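Local coordinates for protein NAD-dependent aldehyde dehydrogenase (Sinorhizobium meliloti, PDB 3U4J) that probably oxidises aldehydes to carboxylic acids with NAD or NADP as electron acceptor, as expected for a tetrameric member of the aldehyde dehydrogenase family, at residues Y294-H298 against S458-G462; F428-V434 against I446-G452; L26-S31 against A208-R212; S38-R42 against G53-E57. Residue numbers count along the deposited sequence, not the author numbering.

Contact 1 (Y294-H298 against S458-G462)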
loop_
_atom_site.group_PDB
_atom_site.type_symbol
_atom_site.label_atom_id
_atom_site.label_comp_id
_atom_site.label_asym_id
_atom_site.label_seq_id
_atom_site.Cartn_x
_atom_site.Cartn_y
_atom_site.Cartn_z
ATOM N N TYR A 294 -26.403 8.902 23.470
ATOM C CA TYR A 294 -25.805 9.559 22.302
ATOM C C TYR A 294 -26.172 8.833 21.003
ATOM O O TYR A 294 -26.558 9.456 20.026
ATOM C CB TYR A 294 -24.280 9.572 22.461
ATOM C CG TYR A 294 -23.522 10.371 21.403
ATOM C CD1 TYR A 294 -24.124 11.440 20.709
ATOM C CD2 TYR A 294 -22.187 10.079 21.121
ATOM C CE1 TYR A 294 -23.412 12.172 19.728
ATOM C CE2 TYR A 294 -21.459 10.822 20.158
ATOM C CZ TYR A 294 -22.075 11.854 19.476
ATOM O OH TYR A 294 -21.342 12.580 18.559
ATOM N N GLY A 295 -26.082 7.508 21.007
ATOM C CA GLY A 295 -26.286 6.713 19.795
ATOM C C GLY A 295 -27.668 6.860 19.208
ATOM O O GLY A 295 -27.823 6.852 17.982
ATOM N N VAL A 296 -28.677 6.975 20.074
ATOM C CA VAL A 296 -30.069 7.023 19.598
ATOM C C VAL A 296 -30.600 8.455 19.451
ATOM O O VAL A 296 -31.427 8.727 18.570
ATOM C CB VAL A 296 -31.033 6.113 20.447
ATOM C CG1 VAL A 296 -31.155 6.599 21.879
ATOM C CG2 VAL A 296 -32.421 6.012 19.777
ATOM N N TYR A 297 -30.096 9.366 20.281
ATOM C CA TYR A 297 -30.566 10.756 20.258
ATOM C C TYR A 297 -29.799 11.709 19.337
ATOM O O TYR A 297 -30.290 12.797 19.013
ATOM C CB TYR A 297 -30.580 11.322 21.673
ATOM C CG TYR A 297 -31.437 10.509 22.623
ATOM C CD1 TYR A 297 -32.635 9.942 22.183
ATOM C CD2 TYR A 297 -31.053 10.308 23.963
ATOM C CE1 TYR A 297 -33.423 9.173 23.038
ATOM C CE2 TYR A 297 -31.865 9.557 24.840
ATOM C CZ TYR A 297 -33.042 9.004 24.352
ATOM O OH TYR A 297 -33.865 8.270 25.164
ATOM N N HIS A 298 -28.591 11.327 18.951
ATOM C CA HIS A 298 -27.797 12.142 18.052
ATOM C C HIS A 298 -28.625 12.471 16.817
ATOM O O HIS A 298 -29.216 11.580 16.196
ATOM C CB HIS A 298 -26.534 11.387 17.636
ATOM C CG HIS A 298 -25.712 12.119 16.618
ATOM N ND1 HIS A 298 -25.203 13.375 16.844
ATOM C CD2 HIS A 298 -25.334 11.775 15.360
ATOM C CE1 HIS A 298 -24.522 13.771 15.781
ATOM N NE2 HIS A 298 -24.598 12.822 14.863
ATOM N N SER A 458 -17.537 3.043 22.153
ATOM C CA SER A 458 -17.727 4.353 21.573
ATOM C C SER A 458 -18.873 4.243 20.567
ATOM O O SER A 458 -19.378 3.150 20.293
ATOM C CB SER A 458 -16.420 4.835 20.894
ATOM O OG SER A 458 -15.853 3.801 20.113
ATOM N N VAL A 459 -19.308 5.375 20.029
ATOM C CA VAL A 459 -20.400 5.378 19.056
ATOM C C VAL A 459 -20.361 6.730 18.331
ATOM O O VAL A 459 -19.838 7.717 18.873
ATOM C CB VAL A 459 -21.774 5.130 19.744
ATOM C CG1 VAL A 459 -22.149 6.315 20.652
ATOM C CG2 VAL A 459 -22.873 4.882 18.726
ATOM N N ILE A 460 -20.880 6.742 17.110
ATOM C CA ILE A 460 -21.062 7.954 16.272
ATOM C C ILE A 460 -19.738 8.561 15.760
ATOM O O ILE A 460 -19.574 8.763 14.541
ATOM C CB ILE A 460 -21.916 9.071 16.959
ATOM C CG1 ILE A 460 -23.317 8.590 17.395
ATOM C CG2 ILE A 460 -21.989 10.332 16.064
ATOM C CD1 ILE A 460 -24.233 8.039 16.268
ATOM N N ASP A 461 -18.821 8.848 16.675
ATOM C CA ASP A 461 -17.673 9.687 16.360
ATOM C C ASP A 461 -16.571 8.926 15.599
ATOM O O ASP A 461 -16.027 7.928 16.086
ATOM C CB ASP A 461 -17.120 10.344 17.620
ATOM C CG ASP A 461 -18.106 11.321 18.253
ATOM O OD1 ASP A 461 -19.032 11.786 17.569
ATOM O OD2 ASP A 461 -17.956 11.614 19.442
ATOM N N GLY A 462 -16.287 9.395 14.385
ATOM C CA GLY A 462 -15.283 8.787 13.537
ATOM C C GLY A 462 -14.254 9.821 13.110
ATOM O O GLY A 462 -14.265 10.972 13.574
#

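Contact 2 (F428-V434 against I446-G452)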
loop_
_atom_site.group_PDB
_atom_site.type_symbol
_atom_site.label_atom_id
_atom_site.label_comp_id
_atom_site.label_asym_id
_atom_site.label_seq_id
_atom_site.Cartn_x
_atom_site.Cartn_y
_atom_site.Cartn_z
ATOM N N PHE A 428 -29.867 -5.079 7.084
ATOM C CA PHE A 428 -28.968 -3.920 7.077
ATOM C C PHE A 428 -27.577 -4.329 7.550
ATOM O O PHE A 428 -27.385 -5.445 8.042
ATOM C CB PHE A 428 -29.467 -2.838 8.025
ATOM C CG PHE A 428 -30.771 -2.190 7.610
ATOM C CD1 PHE A 428 -30.834 -1.347 6.492
ATOM C CD2 PHE A 428 -31.921 -2.370 8.378
ATOM C CE1 PHE A 428 -32.035 -0.705 6.139
ATOM C CE2 PHE A 428 -33.137 -1.751 8.022
ATOM C CZ PHE A 428 -33.189 -0.916 6.900
ATOM N N GLY A 429 -26.626 -3.406 7.454
ATOM C CA GLY A 429 -25.246 -3.732 7.814
ATOM C C GLY A 429 -24.372 -2.500 7.829
ATOM O O GLY A 429 -23.207 -2.551 7.397
ATOM N N LEU A 430 -24.904 -1.397 8.336
ATOM C CA LEU A 430 -24.146 -0.150 8.265
ATOM C C LEU A 430 -23.202 0.010 9.454
ATOM O O LEU A 430 -21.987 0.143 9.270
ATOM C CB LEU A 430 -25.048 1.089 8.116
ATOM C CG LEU A 430 -24.274 2.386 7.809
ATOM C CD1 LEU A 430 -23.336 2.241 6.590
ATOM C CD2 LEU A 430 -25.230 3.588 7.588
ATOM N N SER A 431 -23.757 0.010 10.666
ATOM C CA SER A 431 -22.940 0.260 11.833
ATOM C C SER A 431 -23.225 -0.691 13.002
ATOM O O SER A 431 -24.239 -1.389 13.015
ATOM C CB SER A 431 -23.141 1.709 12.286
ATOM O OG SER A 431 -24.389 1.865 12.937
ATOM N N ALA A 432 -22.341 -0.681 14.001
ATOM C CA ALA A 432 -22.538 -1.465 15.227
ATOM C C ALA A 432 -21.512 -1.010 16.239
ATOM O O ALA A 432 -20.412 -0.614 15.865
ATOM C CB ALA A 432 -22.359 -2.968 14.940
ATOM N N SER A 433 -21.882 -1.043 17.518
ATOM C CA SER A 433 -20.948 -0.802 18.596
ATOM C C SER A 433 -20.964 -1.970 19.565
ATOM O O SER A 433 -22.025 -2.522 19.835
ATOM C CB SER A 433 -21.364 0.415 19.411
ATOM O OG SER A 433 -21.168 1.606 18.690
ATOM N N VAL A 434 -19.795 -2.288 20.120
ATOM C CA VAL A 434 -19.651 -3.263 21.208
ATOM C C VAL A 434 -19.041 -2.547 22.414
ATOM O O VAL A 434 -18.011 -1.849 22.287
ATOM C CB VAL A 434 -18.793 -4.487 20.794
ATOM C CG1 VAL A 434 -18.565 -5.420 21.991
ATOM C CG2 VAL A 434 -19.483 -5.243 19.677
ATOM N N ILE A 446 -16.839 -7.843 17.504
ATOM C CA ILE A 446 -16.760 -6.886 16.406
ATOM C C ILE A 446 -16.339 -7.535 15.062
ATOM O O ILE A 446 -16.854 -7.170 14.004
ATOM C CB ILE A 446 -15.963 -5.607 16.833
ATOM C CG1 ILE A 446 -16.641 -4.335 16.306
ATOM C CG2 ILE A 446 -14.517 -5.645 16.397
ATOM C CD1 ILE A 446 -18.040 -4.102 16.861
ATOM N N ARG A 447 -15.453 -8.534 15.110
ATOM C CA ARG A 447 -15.081 -9.307 13.924
ATOM C C ARG A 447 -16.222 -10.143 13.358
ATOM O O ARG A 447 -16.223 -10.451 12.155
ATOM C CB ARG A 447 -13.908 -10.239 14.208
ATOM C CG ARG A 447 -12.614 -9.502 14.425
ATOM C CD ARG A 447 -11.530 -10.446 14.934
ATOM N NE ARG A 447 -10.752 -11.043 13.845
ATOM C CZ ARG A 447 -10.105 -12.209 13.936
ATOM N NH1 ARG A 447 -10.174 -12.945 15.035
ATOM N NH2 ARG A 447 -9.407 -12.662 12.904
ATOM N N ARG A 448 -17.172 -10.520 14.208
ATOM C CA ARG A 448 -18.284 -11.373 13.767
ATOM C C ARG A 448 -19.543 -10.612 13.340
ATOM O O ARG A 448 -20.430 -11.200 12.746
ATOM C CB ARG A 448 -18.625 -12.406 14.850
ATOM C CG ARG A 448 -17.569 -13.508 14.912
ATOM C CD ARG A 448 -17.517 -14.249 16.232
ATOM N NE ARG A 448 -16.295 -15.072 16.274
ATOM C CZ ARG A 448 -16.039 -15.980 17.224
ATOM N NH1 ARG A 448 -16.906 -16.171 18.231
ATOM N NH2 ARG A 448 -14.928 -16.692 17.175
ATOM N N ILE A 449 -19.621 -9.321 13.642
ATOM C CA ILE A 449 -20.813 -8.533 13.258
ATOM C C ILE A 449 -20.638 -8.043 11.814
ATOM O O ILE A 449 -19.585 -7.500 11.466
ATOM C CB ILE A 449 -21.080 -7.377 14.238
ATOM C CG1 ILE A 449 -21.505 -7.969 15.593
ATOM C CG2 ILE A 449 -22.159 -6.428 13.697
ATOM C CD1 ILE A 449 -21.544 -6.951 16.745
ATOM N N ARG A 450 -21.654 -8.278 10.976
ATOM C CA ARG A 450 -21.579 -7.927 9.551
ATOM C C ARG A 450 -22.000 -6.485 9.286
ATOM O O ARG A 450 -23.102 -6.220 8.809
ATOM C CB ARG A 450 -22.380 -8.935 8.720
ATOM C CG ARG A 450 -21.760 -10.320 8.801
ATOM C CD ARG A 450 -22.727 -11.370 8.325
ATOM N NE ARG A 450 -22.120 -12.710 8.328
ATOM C CZ ARG A 450 -22.680 -13.772 7.745
ATOM N NH1 ARG A 450 -23.853 -13.634 7.118
ATOM N NH2 ARG A 450 -22.069 -14.955 7.771
ATOM N N ALA A 451 -21.121 -5.554 9.643
ATOM C CA ALA A 451 -21.385 -4.127 9.484
ATOM C C ALA A 451 -20.066 -3.432 9.153
ATOM O O ALA A 451 -19.015 -3.855 9.628
ATOM C CB ALA A 451 -21.974 -3.542 10.750
ATOM N N GLY A 452 -20.126 -2.399 8.315
ATOM C CA GLY A 452 -18.910 -1.721 7.804
ATOM C C GLY A 452 -18.316 -0.659 8.692
ATOM O O GLY A 452 -17.117 -0.384 8.606
#

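Contact 3 (L26-S31 against A208-R212)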
loop_
_atom_site.group_PDB
_atom_site.type_symbol
_atom_site.label_atom_id
_atom_site.label_comp_id
_atom_site.label_asym_id
_atom_site.label_seq_id
_atom_site.Cartn_x
_atom_site.Cartn_y
_atom_site.Cartn_z
ATOM N N LEU A 26 -25.697 26.729 -9.025
ATOM C CA LEU A 26 -24.414 27.185 -9.514
ATOM C C LEU A 26 -23.951 26.228 -10.584
ATOM O O LEU A 26 -23.667 25.084 -10.311
ATOM C CB LEU A 26 -23.432 27.361 -8.347
ATOM C CG LEU A 26 -21.929 27.699 -8.442
ATOM C CD1 LEU A 26 -21.370 28.054 -9.777
ATOM C CD2 LEU A 26 -21.531 28.701 -7.333
ATOM N N VAL A 27 -23.889 26.719 -11.823
ATOM C CA VAL A 27 -23.581 25.906 -12.979
ATOM C C VAL A 27 -22.556 26.610 -13.857
ATOM O O VAL A 27 -22.760 27.761 -14.250
ATOM C CB VAL A 27 -24.884 25.624 -13.780
ATOM C CG1 VAL A 27 -24.595 24.856 -15.052
ATOM C CG2 VAL A 27 -25.882 24.841 -12.908
ATOM N N ASP A 28 -21.460 25.922 -14.154
ATOM C CA ASP A 28 -20.384 26.430 -15.017
ATOM C C ASP A 28 -19.879 27.754 -14.468
ATOM O O ASP A 28 -19.619 28.699 -15.223
ATOM C CB ASP A 28 -20.864 26.602 -16.483
ATOM C CG ASP A 28 -19.725 26.634 -17.464
ATOM O OD1 ASP A 28 -18.633 26.136 -17.115
ATOM O OD2 ASP A 28 -19.920 27.119 -18.616
ATOM N N GLY A 29 -19.812 27.833 -13.144
ATOM C CA GLY A 29 -19.261 28.998 -12.469
ATOM C C GLY A 29 -20.211 30.150 -12.278
ATOM O O GLY A 29 -19.800 31.160 -11.693
ATOM N N LYS A 30 -21.467 30.010 -12.761
ATOM C CA LYS A 30 -22.486 31.094 -12.703
ATOM C C LYS A 30 -23.621 30.747 -11.761
ATOM O O LYS A 30 -24.128 29.637 -11.783
ATOM C CB LYS A 30 -23.137 31.385 -14.077
ATOM C CG LYS A 30 -22.215 31.588 -15.259
ATOM C CD LYS A 30 -21.575 32.955 -15.301
ATOM C CE LYS A 30 -20.731 33.090 -16.583
ATOM N NZ LYS A 30 -19.374 33.640 -16.268
ATOM N N SER A 31 -24.047 31.713 -10.959
ATOM C CA SER A 31 -25.244 31.546 -10.147
ATOM C C SER A 31 -26.492 31.768 -11.023
ATOM O O SER A 31 -26.623 32.795 -11.692
ATOM C CB SER A 31 -25.221 32.500 -8.964
ATOM O OG SER A 31 -24.131 32.200 -8.088
ATOM N N ALA A 208 -20.535 25.222 -2.807
ATOM C CA ALA A 208 -20.151 25.414 -4.217
ATOM C C ALA A 208 -19.658 26.844 -4.446
ATOM O O ALA A 208 -18.761 27.074 -5.263
ATOM C CB ALA A 208 -21.314 25.105 -5.154
ATOM N N GLU A 209 -20.267 27.789 -3.739
ATOM C CA GLU A 209 -19.863 29.195 -3.840
ATOM C C GLU A 209 -18.481 29.405 -3.223
ATOM O O GLU A 209 -17.671 30.170 -3.745
ATOM C CB GLU A 209 -20.928 30.122 -3.229
ATOM C CG GLU A 209 -22.262 30.068 -4.020
ATOM C CD GLU A 209 -23.382 30.892 -3.382
ATOM O OE1 GLU A 209 -23.279 31.277 -2.193
ATOM O OE2 GLU A 209 -24.401 31.140 -4.059
ATOM N N LEU A 210 -18.201 28.705 -2.127
ATOM C CA LEU A 210 -16.834 28.736 -1.552
ATOM C C LEU A 210 -15.794 28.139 -2.501
ATOM O O LEU A 210 -14.690 28.687 -2.635
ATOM C CB LEU A 210 -16.777 28.051 -0.189
ATOM C CG LEU A 210 -17.704 28.644 0.878
ATOM C CD1 LEU A 210 -17.488 27.955 2.224
ATOM C CD2 LEU A 210 -17.508 30.136 1.006
ATOM N N ALA A 211 -16.126 27.028 -3.161
ATOM C CA ALA A 211 -15.226 26.477 -4.184
ATOM C C ALA A 211 -14.948 27.499 -5.294
ATOM O O ALA A 211 -13.792 27.663 -5.759
ATOM C CB ALA A 211 -15.793 25.138 -4.790
ATOM N N ARG A 212 -15.990 28.202 -5.719
ATOM C CA ARG A 212 -15.803 29.259 -6.741
ATOM C C ARG A 212 -14.904 30.362 -6.169
ATOM O O ARG A 212 -13.971 30.829 -6.822
ATOM C CB ARG A 212 -17.158 29.853 -7.161
ATOM C CG ARG A 212 -17.050 30.920 -8.247
ATOM C CD ARG A 212 -18.435 31.344 -8.756
ATOM N NE ARG A 212 -19.326 31.867 -7.711
ATOM C CZ ARG A 212 -20.635 32.058 -7.896
ATOM N NH1 ARG A 212 -21.184 31.768 -9.084
ATOM N NH2 ARG A 212 -21.393 32.524 -6.910
HETATM O O HOH W 1 -24.969 30.053 -6.460
#

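Contact 4 (S38-R42 against G53-E57)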
loop_
_atom_site.group_PDB
_atom_site.type_symbol
_atom_site.label_atom_id
_atom_site.label_comp_id
_atom_site.label_asym_id
_atom_site.label_seq_id
_atom_site.Cartn_x
_atom_site.Cartn_y
_atom_site.Cartn_z
ATOM N N SER A 38 -39.130 28.877 -11.210
ATOM C CA SER A 38 -39.848 28.232 -10.095
ATOM C C SER A 38 -38.864 27.998 -8.925
ATOM O O SER A 38 -37.667 27.801 -9.148
ATOM C CB SER A 38 -40.533 26.930 -10.548
ATOM O OG SER A 38 -41.207 26.286 -9.448
ATOM N N THR A 39 -39.365 28.092 -7.704
ATOM C CA THR A 39 -38.538 27.934 -6.503
ATOM C C THR A 39 -39.259 27.075 -5.464
ATOM O O THR A 39 -40.460 26.772 -5.606
ATOM C CB THR A 39 -38.177 29.298 -5.852
ATOM O OG1 THR A 39 -39.382 29.924 -5.402
ATOM C CG2 THR A 39 -37.446 30.240 -6.831
ATOM N N ILE A 40 -38.515 26.673 -4.435
ATOM C CA ILE A 40 -39.019 25.844 -3.333
ATOM C C ILE A 40 -38.646 26.581 -2.075
ATOM O O ILE A 40 -37.537 27.083 -1.975
ATOM C CB ILE A 40 -38.304 24.447 -3.304
ATOM C CG1 ILE A 40 -38.746 23.602 -4.496
ATOM C CG2 ILE A 40 -38.596 23.668 -1.975
ATOM C CD1 ILE A 40 -37.754 22.499 -4.855
ATOM N N ASP A 41 -39.565 26.681 -1.134
ATOM C CA ASP A 41 -39.265 27.311 0.146
ATOM C C ASP A 41 -38.979 26.228 1.192
ATOM O O ASP A 41 -39.532 25.124 1.125
ATOM C CB ASP A 41 -40.478 28.113 0.646
ATOM C CG ASP A 41 -40.764 29.382 -0.176
ATOM O OD1 ASP A 41 -39.914 29.882 -0.938
ATOM O OD2 ASP A 41 -41.878 29.921 -0.017
ATOM N N ARG A 42 -38.151 26.577 2.169
ATOM C CA ARG A 42 -37.938 25.756 3.357
ATOM C C ARG A 42 -38.417 26.516 4.597
ATOM O O ARG A 42 -37.916 27.593 4.905
ATOM C CB ARG A 42 -36.436 25.399 3.539
ATOM C CG ARG A 42 -36.137 24.663 4.831
ATOM C CD ARG A 42 -36.993 23.411 4.964
ATOM N NE ARG A 42 -36.463 22.489 5.975
ATOM C CZ ARG A 42 -37.146 21.475 6.509
ATOM N NH1 ARG A 42 -38.412 21.259 6.150
ATOM N NH2 ARG A 42 -36.567 20.693 7.426
ATOM N N GLY A 53 -35.237 29.499 3.898
ATOM C CA GLY A 53 -34.512 29.423 2.649
ATOM C C GLY A 53 -35.420 29.228 1.452
ATOM O O GLY A 53 -36.510 28.668 1.574
ATOM N N THR A 54 -34.964 29.689 0.297
ATOM C CA THR A 54 -35.590 29.325 -0.974
ATOM C C THR A 54 -34.565 29.166 -2.067
ATOM O O THR A 54 -33.568 29.888 -2.119
ATOM C CB THR A 54 -36.831 30.239 -1.416
ATOM O OG1 THR A 54 -36.666 30.783 -2.742
ATOM C CG2 THR A 54 -37.250 31.265 -0.397
ATOM N N TRP A 55 -34.791 28.161 -2.906
ATOM C CA TRP A 55 -33.869 27.824 -3.968
ATOM C C TRP A 55 -34.663 27.356 -5.172
ATOM O O TRP A 55 -35.849 27.021 -5.026
ATOM C CB TRP A 55 -32.881 26.709 -3.518
ATOM C CG TRP A 55 -33.476 25.765 -2.540
ATOM C CD1 TRP A 55 -34.314 24.730 -2.813
ATOM C CD2 TRP A 55 -33.320 25.795 -1.126
ATOM N NE1 TRP A 55 -34.691 24.109 -1.667
ATOM C CE2 TRP A 55 -34.084 24.734 -0.607
ATOM C CE3 TRP A 55 -32.604 26.615 -0.246
ATOM C CZ2 TRP A 55 -34.157 24.460 0.752
ATOM C CZ3 TRP A 55 -32.659 26.334 1.120
ATOM C CH2 TRP A 55 -33.432 25.267 1.602
ATOM N N PRO A 56 -34.011 27.261 -6.342
ATOM C CA PRO A 56 -34.759 26.915 -7.534
ATOM C C PRO A 56 -35.340 25.515 -7.484
ATOM O O PRO A 56 -34.821 24.618 -6.768
ATOM C CB PRO A 56 -33.712 27.003 -8.652
ATOM C CG PRO A 56 -32.734 28.010 -8.159
ATOM C CD PRO A 56 -32.634 27.674 -6.672
ATOM N N GLU A 57 -36.428 25.347 -8.230
ATOM C CA GLU A 57 -36.976 24.038 -8.474
ATOM C C GLU A 57 -36.488 23.671 -9.858
ATOM O O GLU A 57 -37.057 24.141 -10.849
ATOM C CB GLU A 57 -38.510 24.085 -8.429
ATOM C CG GLU A 57 -39.156 22.757 -8.818
ATOM C CD GLU A 57 -40.700 22.819 -8.916
ATOM O OE1 GLU A 57 -41.325 23.884 -8.652
ATOM O OE2 GLU A 57 -41.271 21.771 -9.281
#

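Contact 1 (Y294-H298 against S458-G462)
One branched side chain can serve two aromatic rings at once, and I460 does so here. Its CG1 sits 4.0 Å from the centroid of the Y294 ring, almost on the ring normal, and its CG2 lies 3.9 Å from the centroid of the H298 ring, making two CH-pi contacts. The residue is presented by a gamma turn: with I460 at positive phi, D461 N bonds back to V459 O at 2.7 Å. Y294 lies in the last turn of helix 285-297 and H298 just after it, and residues 458-462 belong to the loop following strand 453-456, a loop that probably borders the substrate tunnel, as in related aldehyde dehydrogenases. H298 also packs on C303. Y294 OH adds a polar tether, donating to D461 OD1 at 2.6 Å near the ring plane. V459 packs alongside, its CG1 3.8 Å from Y294 CD2, while V459 CG2 comes within 4.0 Å of G295 CA, where a beta carbon would be tight. The Y294 ring stacks on W504 of the second subunit.

Contact 2 (F428-V434 against I446-G452)
Close approach of a strand and the chain that returns beside it depends on small residues where backbones meet and larger ones where they part. At the tight end, in the loop leading into strand 431-435, G429 and A451 have their CA atoms 4.2 Å apart. R450 O presses to 3.4 Å from G429 CA, occupying the space a beta carbon would need. In return G429 O projects into the backbone opposite, accepting a hydrogen bond from G452 N at 3.2 Å and a CA-H...O contact from A451 CA, also at 3.2 Å. An inverse gamma turn centred on R450 forms this protruding corner, and the R450 guanidinium leads away to a salt bridge with D75 of the second subunit. The methyl of A451 drops onto the strand, CB being 3.8 Å from S431 C and 4.2 Å from A432 CB. A432 is itself a small bump, its CB resting 3.7 Å from I449 CG2. Further along the spacing opens and V434 fills it: its CG2 touches I446 CD1 at 3.4 Å and I449 CD1 at 4.0 Å, so that two isoleucines close over one valine. This fit between strand 431-435 with its lead-in loop, the end of helix 439-448 and the linker into the parallel strand 453-456 is the interior of a beta-alpha-beta crossover.

Contact 3 (L26-S31 against A208-R212)
R212 fixes a hairpin turn to a helix through the two terminal nitrogens of its guanidinium. NH1 donates to G29 O at 3.0 Å, and S31 OG receives bonds from both NH1 at 3.1 Å and NH2 at 3.0 Å. A water extends the network, lying 2.8 Å from S31 OG and donating to E209 OE2 at 2.7 Å; E209 has its stronger partner in R206, through a salt bridge. G29 lies at the corner of a type I' turn, V27-K30, linking strands 25-27 and 30-32, and its carbonyl faces the arginine. Behind the polar edge, L26 covers one guanidinium face, with CD2 3.5 Å from R212 CZ. The same CD2 packs 3.7 Å from E209 CG and 4.2 Å from A208 CB, so this methyl touches three residues of helix 202-214. L26 is also backbone-bonded to V223, next to that helix. The chemistry implies directional anchoring by uncharged acceptors: across these segments the arginine meets a carbonyl and a hydroxyl, and the E209 carboxylate is joined to S31 through water.

Contact 4 (S38-R42 against G53-E57)
Antiparallel pairing is easiest to follow one residue at a time. S38, just ahead of the strand, is held twice by E57: S38 O accepts from E57 N at 2.9 Å, and S38 OG donates to E57 OE1 at 2.5 Å. T39 faces P56 in a non-hydrogen-bonded pair, and as proline has no amide hydrogen to give, the position suits it; the two CA atoms lie 4.0 Å apart. I40 and W55 form a hydrogen-bonded pair, I40 N to W55 O at 2.8 Å and W55 N to I40 O at 3.1 Å. Their side chains share a face, where I40 CB is 4.0 Å from W55 CD1; I40 CG1 also reaches E57 CB at 4.0 Å. D41 and T54 form a non-hydrogen-bonded pair whose side chains lie on the face opposite I40 and W55, with D41 OD1 3.0 Å from T54 CG2. R42 ends the walk: its N reaches G53 O at 2.7 Å, the return bond from G53 N to R42 O is weak at 3.4 Å, and R42 CB packs 3.6 Å from W55 CH2. A side chain at G53 would collide with the indole. The hairpin's intervening loop carries E50, a calcium ligand together with L17. W55 NE1 bonds to E198 O, R42 reaches I347 O and E112 O, the latter in helix 102-113, and T54 pairs through its backbone with S21 and Y23.

The four contacts fall into two groups. Contacts 3 and 4 come first along the chain, contact 4 nested within the loop that contact 3 closes; their centres are about 17 Å apart, and strand 30-32 leads on to strand 39-43. Contacts 1 and 2 form the later group, contact 2 nested within contact 1, with centres about 14 Å apart. Here strand 453-456 pairs with strand 431-435, and S458 O meets S433 OG at 2.9 Å, probably a hydrogen bond. Contact centres in different groups are about 32 to 39 Å apart. Contacts 1 and 2 also lie at a subunit interface of the tetramer, whereas contacts 3 and 4 meet no other chain.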